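Local structure of stringent starvation protein B (Caulobacter vibrioides, 2QAS) at residues Y48-T53 / E71-L76; A56-P61 / S104-A109; Q79-A84 / S91-F96. The protein probably acts as an adaptor that recognises ssrA-tagged proteins and delivers them to the ClpX unfoldase for degradation. All coordinates share one frame; numbering follows the deposited sequence.

Interaction 1: Y48-T53 / E71-L76; sequences YITFKT and EMTIVL
Strands Y48-K52 and E71-L76 run antiparallel at 157° with their axes 4.6 Å apart, I49 and I74 exchanging N-to-O bonds and F51 and M72 doing the same, more bent on the bond from M72 N to F51 O (132° at the hydrogen). On the face bearing Y48, T50 and K52, the beta-branched T50 and T73 suit a strand, and their hydroxyls hydrogen-bond, OG1 to OG1 2.9 Å. Either may donate; both OG1 atoms, anti to their own carbonyl carbons (T50 chi1 -52°), face one another across the non-hydrogen-bonded pair. V75 lies alongside Y48 and lays CG2 over one face of its ring, 3.9 Å from the centroid, a CH-pi contact offset toward the rim, while T73 CG2 comes to the ring edge. E71 bends at chi2 to cross T50 at about a right angle, OE1 beside T50 CG2 and hydrogen-bonded to T111 OG1 of strand 110-115.

These are an outermost strand and its neighbour in a four-stranded antiparallel sheet, and T73 and V75 also hydrogen-bond the bound peptide. On the opposite side the residues are apolar, as befits a face turned to strands 89-96 and 99-106. M72 CB sits over the F51 ring, 4.2 Å from its centroid, and SD makes an oblique Met-aromatic contact, 3.9 Å from CZ. I74 CG2 reaches that ring's edge, whereas I74 CG1 packs on I49 CB at 3.9 Å.

Interaction 2: A56-P61 / S104-A109; sequences AGVSGP and SVPYAA
P106 brings its pyrrolidine ring up against the peptide that joins G57 to V58, and CG stands almost directly over the face of that flat group, 3.7 Å from G57 C. The same CG lies 3.6 Å from A56 O, so the leading corner of the ring touches two successive peptides of the loop from one side. G57 suits this place twice over: its backbone has a positive phi of 86°, which glycine adopts readily, and without a side chain it leaves the proline room to approach. V58 crosses P106 at about a right angle and rests CG1 on CD, 3.9 Å away. A109, a small residue in the turn, offers just its CB to V58 CG1, at 4.3 Å.

Beyond V58 the loop becomes briefly strand-like. S59 and S104 form one antiparallel hydrogen-bonded pair, S59 N to S104 O at 3.3 Å and S104 N to S59 O at 3.2 Å, and V58 CA directs its hydrogen to the same S104 O. That carbonyl is thus approached by two neighbouring residues. S59 OG, held between its own N and carbonyl carbon (chi1 50°), reaches across to S104 CB.

The single bridge adds the loop to the outer edge of strand 99-106, whose other side pairs with strand 89-96, V105 bonding to F90. Farther on, the chain turns through an A109 N to P106 O bond, Y107 packs on K29 and L32 of helix 16-35, and P61 stands at the N-cap of helix 62-67.

Interaction 3: Q79-A84 / S91-F96; sequences QYWDLA and SVTLKF
W81 and T93 exchange two backbone hydrogen bonds, each 3.0 Å between N and O, and A84 and S91 form a second such pair, with A84 N almost straight onto S91 O (177° at the hydrogen). Three steps on one strand match two on the other, which makes a beta bulge: D82 and L83 share V92 as their opposite number, D82 taking a positive phi of 44°. Beyond the W81-T93 pair, at Q79 and K95, the segments draw apart and a water bridges them, donating to Q79 O at 2.7 Å and accepting from K95 N. Q79 NE2 and the K95 backbone also hydrogen-bond the bound peptide.

The apolar contacts gather on one side. Y80 CB meets L94 CD2 at 3.5 Å and V92 CG1 at 3.9 Å, while L83 lies alongside V92, its CD1 against CG2. Beta-branched V92 and T93 suit an extended strand.

The lysine chain of K95 packs obliquely against the indole of W81, its CE and NZ both near CH2, and T93 O sits at the indole edge.

In this hairpin, 81-85/89-96, the second strand is flanked also by strand 99-106, where R102 NE bonds T93 OG1, and apolar L94 suits its place against I74 and L76 of strand 71-76.

In the fold
Interaction 1 is the buried one, a regular ladder at one edge of the four-stranded sheet with an aromatic and aliphatic face; interaction 3 is partly buried, and interaction 2 lies at the surface, held mostly by backbone and proline contacts. Interactions 2 and 3 share the three-stranded sheet, at its two edges: 79-84 pairs with strand 89-96, while 56-61 borders strand 99-106. Interactions 1 and 3 face each other through apolar side chains, with M72 on F96. Interaction 2 adjoins interaction 1 through V58 beside K52 and T53, and a probable hydrogen bond from K52 N to A109 O. Interactions 1 and 3 both reach the bound peptide, consistent with a tag-binding groove between the sheets.

Interaction 1: Y48-T53 / E71-L76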
loop_
_atom_site.group_PDB
_atom_site.type_symbol
_atom_site.label_atom_id
_atom_site.label_comp_id
_atom_site.label_asym_id
_atom_site.label_seq_id
_atom_site.Cartn_x
_atom_site.Cartn_y
_atom_site.Cartn_z
ATOM N N TYR A 48 -5.101 17.740 2.111
ATOM C CA TYR A 48 -6.548 17.830 2.093
ATOM C C TYR A 48 -7.022 16.397 2.291
ATOM O O TYR A 48 -6.763 15.531 1.458
ATOM C CB TYR A 48 -7.062 18.363 0.759
ATOM C CG TYR A 48 -6.980 19.865 0.630
ATOM C CD1 TYR A 48 -5.769 20.504 0.362
ATOM C CD2 TYR A 48 -8.115 20.656 0.825
ATOM C CE1 TYR A 48 -5.684 21.895 0.295
ATOM C CE2 TYR A 48 -8.047 22.049 0.760
ATOM C CZ TYR A 48 -6.828 22.663 0.495
ATOM O OH TYR A 48 -6.769 24.043 0.442
ATOM N N ILE A 49 -7.688 16.146 3.409
ATOM C CA ILE A 49 -8.192 14.820 3.718
ATOM C C ILE A 49 -9.712 14.836 3.670
ATOM O O ILE A 49 -10.344 15.673 4.314
ATOM C CB ILE A 49 -7.797 14.380 5.151
ATOM C CG1 ILE A 49 -6.297 14.548 5.373
ATOM C CG2 ILE A 49 -8.226 12.949 5.388
ATOM C CD1 ILE A 49 -5.481 13.745 4.449
ATOM N N THR A 50 -10.309 13.919 2.918
ATOM C CA THR A 50 -11.762 13.866 2.864
ATOM C C THR A 50 -12.196 12.529 3.439
ATOM O O THR A 50 -11.621 11.501 3.110
ATOM C CB THR A 50 -12.279 14.000 1.425
ATOM O OG1 THR A 50 -11.709 15.167 0.818
ATOM C CG2 THR A 50 -13.792 14.130 1.423
ATOM N N PHE A 51 -13.197 12.544 4.310
ATOM C CA PHE A 51 -13.675 11.310 4.925
ATOM C C PHE A 51 -15.185 11.248 5.141
ATOM O O PHE A 51 -15.885 12.270 5.146
ATOM C CB PHE A 51 -13.004 11.095 6.276
ATOM C CG PHE A 51 -13.343 12.152 7.291
ATOM C CD1 PHE A 51 -12.732 13.400 7.246
ATOM C CD2 PHE A 51 -14.282 11.897 8.288
ATOM C CE1 PHE A 51 -13.048 14.380 8.180
ATOM C CE2 PHE A 51 -14.610 12.867 9.230
ATOM C CZ PHE A 51 -13.993 14.114 9.180
ATOM N N LYS A 52 -15.665 10.029 5.351
ATOM C CA LYS A 52 -17.078 9.773 5.583
ATOM C C LYS A 52 -17.352 10.009 7.061
ATOM O O LYS A 52 -16.836 9.294 7.912
ATOM C CB LYS A 52 -17.413 8.322 5.210
ATOM C CG LYS A 52 -18.869 8.088 4.832
ATOM C CD LYS A 52 -19.192 8.684 3.457
ATOM C CE LYS A 52 -20.696 8.669 3.178
ATOM N NZ LYS A 52 -21.292 7.318 3.400
ATOM N N THR A 53 -18.162 11.020 7.349
ATOM C CA THR A 53 -18.525 11.401 8.711
ATOM C C THR A 53 -19.233 10.312 9.514
ATOM O O THR A 53 -19.051 10.209 10.731
ATOM C CB THR A 53 -19.436 12.635 8.691
ATOM O OG1 THR A 53 -18.751 13.718 8.054
ATOM C CG2 THR A 53 -19.815 13.047 10.101
ATOM N N GLU A 71 -19.883 13.443 3.789
ATOM C CA GLU A 71 -18.489 13.797 3.530
ATOM C C GLU A 71 -18.015 15.033 4.282
ATOM O O GLU A 71 -18.801 15.917 4.608
ATOM C CB GLU A 71 -18.285 14.040 2.031
ATOM C CG GLU A 71 -18.590 12.844 1.149
ATOM C CD GLU A 71 -17.465 11.828 1.144
ATOM O OE1 GLU A 71 -16.359 12.183 0.679
ATOM O OE2 GLU A 71 -17.682 10.682 1.601
ATOM N N MET A 72 -16.717 15.085 4.557
ATOM C CA MET A 72 -16.130 16.236 5.227
ATOM C C MET A 72 -14.665 16.312 4.867
ATOM O O MET A 72 -13.939 15.331 4.995
ATOM C CB MET A 72 -16.267 16.156 6.753
ATOM C CG MET A 72 -15.749 17.414 7.454
ATOM S SD MET A 72 -15.940 17.482 9.269
ATOM C CE MET A 72 -14.483 18.354 9.705
ATOM N N THR A 73 -14.239 17.476 4.400
ATOM C CA THR A 73 -12.846 17.676 4.050
ATOM C C THR A 73 -12.196 18.565 5.096
ATOM O O THR A 73 -12.828 19.478 5.633
ATOM C CB THR A 73 -12.694 18.352 2.669
ATOM O OG1 THR A 73 -13.227 17.487 1.659
ATOM C CG2 THR A 73 -11.226 18.630 2.357
ATOM N N ILE A 74 -10.942 18.272 5.411
ATOM C CA ILE A 74 -10.199 19.086 6.353
ATOM C C ILE A 74 -8.876 19.364 5.690
ATOM O O ILE A 74 -8.400 18.565 4.892
ATOM C CB ILE A 74 -9.968 18.379 7.729
ATOM C CG1 ILE A 74 -9.114 17.126 7.563
ATOM C CG2 ILE A 74 -11.304 18.045 8.372
ATOM C CD1 ILE A 74 -8.966 16.352 8.854
ATOM N N VAL A 75 -8.290 20.511 5.993
ATOM C CA VAL A 75 -7.018 20.863 5.409
ATOM C C VAL A 75 -6.007 20.958 6.543
ATOM O O VAL A 75 -6.310 21.504 7.617
ATOM C CB VAL A 75 -7.118 22.206 4.632
ATOM C CG1 VAL A 75 -7.618 23.315 5.548
ATOM C CG2 VAL A 75 -5.774 22.567 4.035
ATOM N N LEU A 76 -4.828 20.378 6.313
ATOM C CA LEU A 76 -3.746 20.387 7.288
ATOM C C LEU A 76 -2.646 21.241 6.693
ATOM O O LEU A 76 -1.855 20.779 5.875
ATOM C CB LEU A 76 -3.246 18.960 7.539
ATOM C CG LEU A 76 -4.296 18.010 8.121
ATOM C CD1 LEU A 76 -3.697 16.633 8.292
ATOM C CD2 LEU A 76 -4.801 18.558 9.452
#

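Interaction 2: A56-P61 / S104-A109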
loop_
_atom_site.group_PDB
_atom_site.type_symbol
_atom_site.label_atom_id
_atom_site.label_comp_id
_atom_site.label_asym_id
_atom_site.label_seq_id
_atom_site.Cartn_x
_atom_site.Cartn_y
_atom_site.Cartn_z
ATOM N N ALA A 56 -17.944 4.164 10.777
ATOM C CA ALA A 56 -17.746 3.773 12.169
ATOM C C ALA A 56 -16.358 4.247 12.578
ATOM O O ALA A 56 -15.508 4.486 11.722
ATOM C CB ALA A 56 -17.849 2.255 12.313
ATOM N N GLY A 57 -16.132 4.398 13.876
ATOM C CA GLY A 57 -14.827 4.830 14.342
ATOM C C GLY A 57 -14.548 6.327 14.408
ATOM O O GLY A 57 -13.638 6.739 15.132
ATOM N N VAL A 58 -15.294 7.149 13.670
ATOM C CA VAL A 58 -15.027 8.578 13.721
ATOM C C VAL A 58 -15.785 9.265 14.845
ATOM O O VAL A 58 -16.978 9.031 15.063
ATOM C CB VAL A 58 -15.317 9.302 12.356
ATOM C CG1 VAL A 58 -15.681 8.299 11.297
ATOM C CG2 VAL A 58 -16.381 10.362 12.525
ATOM N N SER A 59 -15.069 10.108 15.573
ATOM C CA SER A 59 -15.661 10.838 16.676
ATOM C C SER A 59 -15.351 12.320 16.530
ATOM O O SER A 59 -14.329 12.699 15.964
ATOM C CB SER A 59 -15.114 10.305 17.998
ATOM O OG SER A 59 -13.701 10.241 17.948
ATOM N N GLY A 60 -16.245 13.155 17.035
ATOM C CA GLY A 60 -16.049 14.589 16.952
ATOM C C GLY A 60 -17.196 15.278 17.651
ATOM O O GLY A 60 -18.141 14.608 18.064
ATOM N N PRO A 61 -17.154 16.608 17.812
ATOM C CA PRO A 61 -18.278 17.253 18.491
ATOM C C PRO A 61 -19.563 16.902 17.745
ATOM O O PRO A 61 -19.603 16.929 16.511
ATOM C CB PRO A 61 -17.931 18.738 18.399
ATOM C CG PRO A 61 -16.431 18.735 18.354
ATOM C CD PRO A 61 -16.150 17.601 17.398
ATOM N N SER A 104 -11.239 12.386 15.389
ATOM C CA SER A 104 -10.585 11.098 15.248
ATOM C C SER A 104 -11.131 10.500 13.974
ATOM O O SER A 104 -12.343 10.381 13.809
ATOM C CB SER A 104 -10.890 10.191 16.432
ATOM O OG SER A 104 -9.940 10.421 17.451
ATOM N N VAL A 105 -10.235 10.140 13.066
ATOM C CA VAL A 105 -10.657 9.573 11.796
ATOM C C VAL A 105 -9.900 8.299 11.460
ATOM O O VAL A 105 -8.668 8.273 11.490
ATOM C CB VAL A 105 -10.452 10.595 10.656
ATOM C CG1 VAL A 105 -10.909 10.001 9.332
ATOM C CG2 VAL A 105 -11.211 11.874 10.975
ATOM N N PRO A 106 -10.629 7.211 11.158
ATOM C CA PRO A 106 -9.933 5.966 10.821
ATOM C C PRO A 106 -9.459 6.089 9.382
ATOM O O PRO A 106 -10.064 6.812 8.586
ATOM C CB PRO A 106 -11.025 4.899 10.972
ATOM C CG PRO A 106 -12.019 5.525 11.899
ATOM C CD PRO A 106 -12.057 6.950 11.407
ATOM N N TYR A 107 -8.375 5.409 9.038
ATOM C CA TYR A 107 -7.912 5.483 7.666
ATOM C C TYR A 107 -8.946 4.832 6.756
ATOM O O TYR A 107 -9.026 5.140 5.569
ATOM C CB TYR A 107 -6.550 4.817 7.541
ATOM C CG TYR A 107 -5.534 5.499 8.422
ATOM C CD1 TYR A 107 -5.029 4.868 9.553
ATOM C CD2 TYR A 107 -5.125 6.810 8.159
ATOM C CE1 TYR A 107 -4.141 5.524 10.408
ATOM C CE2 TYR A 107 -4.241 7.474 9.005
ATOM C CZ TYR A 107 -3.754 6.827 10.128
ATOM O OH TYR A 107 -2.897 7.478 10.984
ATOM N N ALA A 108 -9.761 3.956 7.334
ATOM C CA ALA A 108 -10.806 3.268 6.591
ATOM C C ALA A 108 -11.898 4.245 6.143
ATOM O O ALA A 108 -12.560 4.033 5.124
ATOM C CB ALA A 108 -11.416 2.176 7.450
ATOM N N ALA A 109 -12.086 5.321 6.901
ATOM C CA ALA A 109 -13.115 6.295 6.561
ATOM C C ALA A 109 -12.708 7.201 5.400
ATOM O O ALA A 109 -13.557 7.821 4.773
ATOM C CB ALA A 109 -13.456 7.121 7.779
#

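Interaction 3: Q79-A84 / S91-F96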
loop_
_atom_site.group_PDB
_atom_site.type_symbol
_atom_site.label_atom_id
_atom_site.label_comp_id
_atom_site.label_asym_id
_atom_site.label_seq_id
_atom_site.Cartn_x
_atom_site.Cartn_y
_atom_site.Cartn_z
ATOM N N GLN A 79 -3.481 25.621 10.181
ATOM C CA GLN A 79 -4.159 25.513 11.468
ATOM C C GLN A 79 -4.560 24.132 11.952
ATOM O O GLN A 79 -5.693 23.686 11.750
ATOM C CB GLN A 79 -5.385 26.435 11.461
ATOM C CG GLN A 79 -5.018 27.920 11.330
ATOM C CD GLN A 79 -6.226 28.837 11.413
ATOM O OE1 GLN A 79 -7.011 28.753 12.353
ATOM N NE2 GLN A 79 -6.378 29.722 10.432
ATOM N N TYR A 80 -3.607 23.455 12.578
ATOM C CA TYR A 80 -3.836 22.138 13.149
ATOM C C TYR A 80 -2.825 21.915 14.261
ATOM O O TYR A 80 -1.665 22.322 14.174
ATOM C CB TYR A 80 -3.735 21.033 12.106
ATOM C CG TYR A 80 -2.350 20.757 11.579
ATOM C CD1 TYR A 80 -1.841 21.466 10.500
ATOM C CD2 TYR A 80 -1.581 19.721 12.110
ATOM C CE1 TYR A 80 -0.602 21.144 9.944
ATOM C CE2 TYR A 80 -0.349 19.391 11.567
ATOM C CZ TYR A 80 0.137 20.103 10.482
ATOM O OH TYR A 80 1.356 19.758 9.927
ATOM N N TRP A 81 -3.279 21.260 15.314
ATOM C CA TRP A 81 -2.447 21.039 16.471
ATOM C C TRP A 81 -2.554 19.613 16.924
ATOM O O TRP A 81 -3.548 18.933 16.646
ATOM C CB TRP A 81 -2.920 21.958 17.600
ATOM C CG TRP A 81 -2.772 23.403 17.282
ATOM C CD1 TRP A 81 -1.692 24.189 17.558
ATOM C CD2 TRP A 81 -3.687 24.220 16.528
ATOM N NE1 TRP A 81 -1.870 25.444 17.015
ATOM C CE2 TRP A 81 -3.083 25.492 16.378
ATOM C CE3 TRP A 81 -4.951 23.999 15.965
ATOM C CZ2 TRP A 81 -3.697 26.542 15.686
ATOM C CZ3 TRP A 81 -5.571 25.048 15.274
ATOM C CH2 TRP A 81 -4.940 26.303 15.141
ATOM N N ASP A 82 -1.512 19.170 17.621
ATOM C CA ASP A 82 -1.456 17.838 18.190
ATOM C C ASP A 82 -1.921 16.714 17.267
ATOM O O ASP A 82 -2.770 15.902 17.633
ATOM C CB ASP A 82 -2.266 17.850 19.481
ATOM C CG ASP A 82 -1.826 18.976 20.424
ATOM O OD1 ASP A 82 -0.632 18.993 20.834
ATOM O OD2 ASP A 82 -2.666 19.851 20.755
ATOM N N LEU A 83 -1.366 16.673 16.061
ATOM C CA LEU A 83 -1.699 15.622 15.117
ATOM C C LEU A 83 -1.118 14.329 15.694
ATOM O O LEU A 83 0.093 14.238 15.927
ATOM C CB LEU A 83 -1.065 15.921 13.761
ATOM C CG LEU A 83 -1.184 14.833 12.700
ATOM C CD1 LEU A 83 -2.635 14.488 12.468
ATOM C CD2 LEU A 83 -0.535 15.314 11.435
ATOM N N ALA A 84 -1.975 13.344 15.945
ATOM C CA ALA A 84 -1.539 12.067 16.507
ATOM C C ALA A 84 -1.990 10.928 15.606
ATOM O O ALA A 84 -3.104 10.423 15.742
ATOM C CB ALA A 84 -2.119 11.878 17.890
ATOM N N SER A 91 -5.945 11.405 15.024
ATOM C CA SER A 91 -6.761 12.429 15.660
ATOM C C SER A 91 -5.996 13.750 15.542
ATOM O O SER A 91 -4.766 13.749 15.477
ATOM C CB SER A 91 -7.102 12.061 17.121
ATOM O OG SER A 91 -5.954 11.868 17.913
ATOM N N VAL A 92 -6.737 14.858 15.474
ATOM C CA VAL A 92 -6.165 16.199 15.290
ATOM C C VAL A 92 -7.076 17.264 15.877
ATOM O O VAL A 92 -8.288 17.073 15.966
ATOM C CB VAL A 92 -6.070 16.600 13.780
ATOM C CG1 VAL A 92 -5.058 17.701 13.591
ATOM C CG2 VAL A 92 -5.728 15.414 12.934
ATOM N N THR A 93 -6.495 18.403 16.231
ATOM C CA THR A 93 -7.278 19.517 16.734
ATOM C C THR A 93 -7.287 20.562 15.627
ATOM O O THR A 93 -6.230 20.944 15.117
ATOM C CB THR A 93 -6.650 20.144 17.970
ATOM O OG1 THR A 93 -6.648 19.191 19.034
ATOM C CG2 THR A 93 -7.442 21.382 18.395
ATOM N N LEU A 94 -8.478 21.012 15.251
ATOM C CA LEU A 94 -8.637 22.023 14.219
ATOM C C LEU A 94 -9.580 23.113 14.764
ATOM O O LEU A 94 -10.177 22.953 15.834
ATOM C CB LEU A 94 -9.250 21.386 12.975
ATOM C CG LEU A 94 -8.549 20.198 12.313
ATOM C CD1 LEU A 94 -9.412 19.677 11.175
ATOM C CD2 LEU A 94 -7.165 20.615 11.798
ATOM N N LYS A 95 -9.734 24.207 14.026
ATOM C CA LYS A 95 -10.609 25.296 14.454
ATOM C C LYS A 95 -11.781 25.492 13.522
ATOM O O LYS A 95 -11.626 25.478 12.305
ATOM C CB LYS A 95 -9.836 26.607 14.522
ATOM C CG LYS A 95 -9.088 26.794 15.791
ATOM C CD LYS A 95 -8.375 28.125 15.805
ATOM C CE LYS A 95 -7.645 28.289 17.124
ATOM N NZ LYS A 95 -6.589 29.302 16.971
ATOM N N PHE A 96 -12.955 25.679 14.101
ATOM C CA PHE A 96 -14.166 25.905 13.323
ATOM C C PHE A 96 -14.787 27.174 13.889
ATOM O O PHE A 96 -15.220 27.201 15.048
ATOM C CB PHE A 96 -15.114 24.714 13.460
ATOM C CG PHE A 96 -14.495 23.413 13.047
ATOM C CD1 PHE A 96 -13.674 22.717 13.917
ATOM C CD2 PHE A 96 -14.700 22.902 11.767
ATOM C CE1 PHE A 96 -13.060 21.522 13.522
ATOM C CE2 PHE A 96 -14.092 21.711 11.360
ATOM C CZ PHE A 96 -13.271 21.019 12.239
HETATM O O HOH W 1 -8.322 24.429 11.669
#